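Local coordinates for glucose-resistance amylase regulator (Weissella paramesenteroides ATCC 33313, PDB 4RK6), which binds glucose and, as the LacI-family regulator CcpA, probably controls transcription by binding DNA, at residues I129-D134 and I163-N168. Residues are numbered along the deposited sequence; the frame is centred on the assembly and turned at random.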
loop_
_atom_site.group_PDB
_atom_site.type_symbol
_atom_site.label_atom_id
_atom_site.label_comp_id
_atom_site.label_asym_id
_atom_site.label_seq_id
_atom_site.Cartn_x
_atom_site.Cartn_y
_atom_site.Cartn_z
ATOM N N ILE A 129 -12.999 -7.514 -26.136
ATOM C CA ILE A 129 -12.287 -6.879 -25.005
ATOM C C ILE A 129 -13.143 -6.882 -23.756
ATOM O O ILE A 129 -14.334 -6.590 -23.809
ATOM C CB ILE A 129 -11.839 -5.437 -25.339
ATOM C CG1 ILE A 129 -10.994 -5.420 -26.608
ATOM C CG2 ILE A 129 -11.030 -4.832 -24.194
ATOM C CD1 ILE A 129 -10.535 -4.063 -27.076
ATOM N N ALA A 130 -12.543 -7.243 -22.628
ATOM C CA ALA A 130 -13.229 -7.234 -21.349
ATOM C C ALA A 130 -12.784 -6.045 -20.476
ATOM O O ALA A 130 -11.619 -5.650 -20.510
ATOM C CB ALA A 130 -12.997 -8.529 -20.614
ATOM N N LEU A 131 -13.730 -5.495 -19.714
ATOM C CA LEU A 131 -13.435 -4.607 -18.602
ATOM C C LEU A 131 -13.573 -5.431 -17.335
ATOM O O LEU A 131 -14.627 -6.019 -17.069
ATOM C CB LEU A 131 -14.394 -3.400 -18.584
ATOM C CG LEU A 131 -14.130 -2.365 -17.483
ATOM C CD1 LEU A 131 -12.869 -1.575 -17.779
ATOM C CD2 LEU A 131 -15.297 -1.394 -17.360
ATOM N N VAL A 132 -12.492 -5.484 -16.553
ATOM C CA VAL A 132 -12.435 -6.313 -15.342
ATOM C C VAL A 132 -12.073 -5.450 -14.149
ATOM O O VAL A 132 -11.121 -4.695 -14.198
ATOM C CB VAL A 132 -11.407 -7.473 -15.456
ATOM C CG1 VAL A 132 -11.414 -8.322 -14.198
ATOM C CG2 VAL A 132 -11.718 -8.335 -16.674
ATOM N N GLY A 133 -12.855 -5.548 -13.083
ATOM C CA GLY A 133 -12.641 -4.764 -11.894
ATOM C C GLY A 133 -13.956 -4.263 -11.345
ATOM O O GLY A 133 -14.901 -5.038 -11.167
ATOM N N ASP A 134 -14.017 -2.974 -11.058
ATOM C CA ASP A 134 -15.247 -2.367 -10.562
ATOM C C ASP A 134 -16.142 -1.990 -11.757
ATOM O O ASP A 134 -15.985 -0.937 -12.361
ATOM C CB ASP A 134 -14.925 -1.190 -9.639
ATOM C CG ASP A 134 -16.160 -0.625 -8.960
ATOM O OD1 ASP A 134 -17.269 -1.056 -9.295
ATOM O OD2 ASP A 134 -16.020 0.237 -8.081
ATOM N N ILE A 163 -18.092 -6.867 -26.320
ATOM C CA ILE A 163 -17.947 -6.147 -25.050
ATOM C C ILE A 163 -18.206 -7.111 -23.906
ATOM O O ILE A 163 -19.277 -7.712 -23.836
ATOM C CB ILE A 163 -18.942 -4.960 -24.984
ATOM C CG1 ILE A 163 -18.539 -3.897 -26.010
ATOM C CG2 ILE A 163 -19.009 -4.395 -23.572
ATOM C CD1 ILE A 163 -19.592 -2.842 -26.234
ATOM N N PHE A 164 -17.220 -7.281 -23.024
ATOM C CA PHE A 164 -17.349 -8.186 -21.872
ATOM C C PHE A 164 -17.056 -7.453 -20.575
ATOM O O PHE A 164 -16.236 -6.566 -20.552
ATOM C CB PHE A 164 -16.406 -9.385 -22.032
ATOM C CG PHE A 164 -16.649 -10.174 -23.278
ATOM C CD1 PHE A 164 -16.140 -9.735 -24.501
ATOM C CD2 PHE A 164 -17.414 -11.327 -23.243
ATOM C CE1 PHE A 164 -16.374 -10.456 -25.665
ATOM C CE2 PHE A 164 -17.650 -12.046 -24.401
ATOM C CZ PHE A 164 -17.140 -11.607 -25.604
ATOM N N LEU A 165 -17.761 -7.816 -19.508
ATOM C CA LEU A 165 -17.642 -7.159 -18.219
ATOM C C LEU A 165 -17.482 -8.184 -17.113
ATOM O O LEU A 165 -18.114 -9.231 -17.155
ATOM C CB LEU A 165 -18.903 -6.357 -17.907
ATOM C CG LEU A 165 -19.293 -5.273 -18.895
ATOM C CD1 LEU A 165 -20.677 -4.727 -18.581
ATOM C CD2 LEU A 165 -18.266 -4.155 -18.898
ATOM N N TYR A 166 -16.673 -7.879 -16.108
ATOM C CA TYR A 166 -16.665 -8.688 -14.887
ATOM C C TYR A 166 -16.204 -7.924 -13.692
ATOM O O TYR A 166 -15.163 -7.281 -13.741
ATOM C CB TYR A 166 -15.751 -9.909 -15.021
ATOM C CG TYR A 166 -15.777 -10.810 -13.803
ATOM C CD1 TYR A 166 -14.959 -10.556 -12.703
ATOM C CD2 TYR A 166 -16.670 -11.890 -13.723
ATOM C CE1 TYR A 166 -14.991 -11.356 -11.584
ATOM C CE2 TYR A 166 -16.703 -12.709 -12.597
ATOM C CZ TYR A 166 -15.860 -12.426 -11.533
ATOM O OH TYR A 166 -15.843 -13.186 -10.403
ATOM N N GLY A 167 -16.963 -8.038 -12.602
ATOM C CA GLY A 167 -16.449 -7.682 -11.282
ATOM C C GLY A 167 -17.148 -6.546 -10.568
ATOM O O GLY A 167 -17.772 -5.679 -11.194
ATOM N N ASN A 168 -16.995 -6.559 -9.249
ATOM C CA ASN A 168 -17.592 -5.575 -8.331
ATOM C C ASN A 168 -16.606 -4.694 -7.583
ATOM O O ASN A 168 -17.029 -3.844 -6.809
ATOM C CB ASN A 168 -18.421 -6.315 -7.289
ATOM C CG ASN A 168 -19.563 -7.065 -7.915
ATOM O OD1 ASN A 168 -20.256 -6.522 -8.762
ATOM N ND2 ASN A 168 -19.744 -8.327 -7.533
#
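Ile129 and Ile163 open a parallel register that runs through Val132 and Tyr166, the strand axes crossing at 22°, the twist of the parallel sheet, with a closest approach of 4.5 Å. Leu131 bonds through both its N, to Phe164 O at 2.9 Å, and its O, to Tyr166 N at 2.9 Å; Phe164 N to Ile129 O and Gly133 N to Tyr166 O complete the ladder. On one face, the small methyl of Ala130 lets Phe164 CB come within 3.8 Å of its CB. Chi1 of -58° sets Phe164 CG beside the backbone N; the ring's CD1 edge meets Ile129 O in plane at 3.7 Å. Val132 CG1 lies loosely and obliquely against Tyr166 CD1, 4.4 Å away, while Tyr166 OH hydrogen-bonds Thr177 OG1. On the other face, branched Leu165 brings CD2 within 4.0 Å of Leu131 CB. At Gly133 and Gly167 a CB would jam against the preceding carbonyl, so both loop positions call for glycine; at Gly167 it would probably also strike Gly133 O. Asp134, salt-bridged to Lys136, lies near bound glucose. This right-handed beta-alpha-beta crossover passes through helix 144-155, which packs on Leu131, Ile163 and Leu165; helix 172-182 meets Val132 and Tyr166, and strand 192-195 flanks 129-132, leaving 163-166 outermost within the chain.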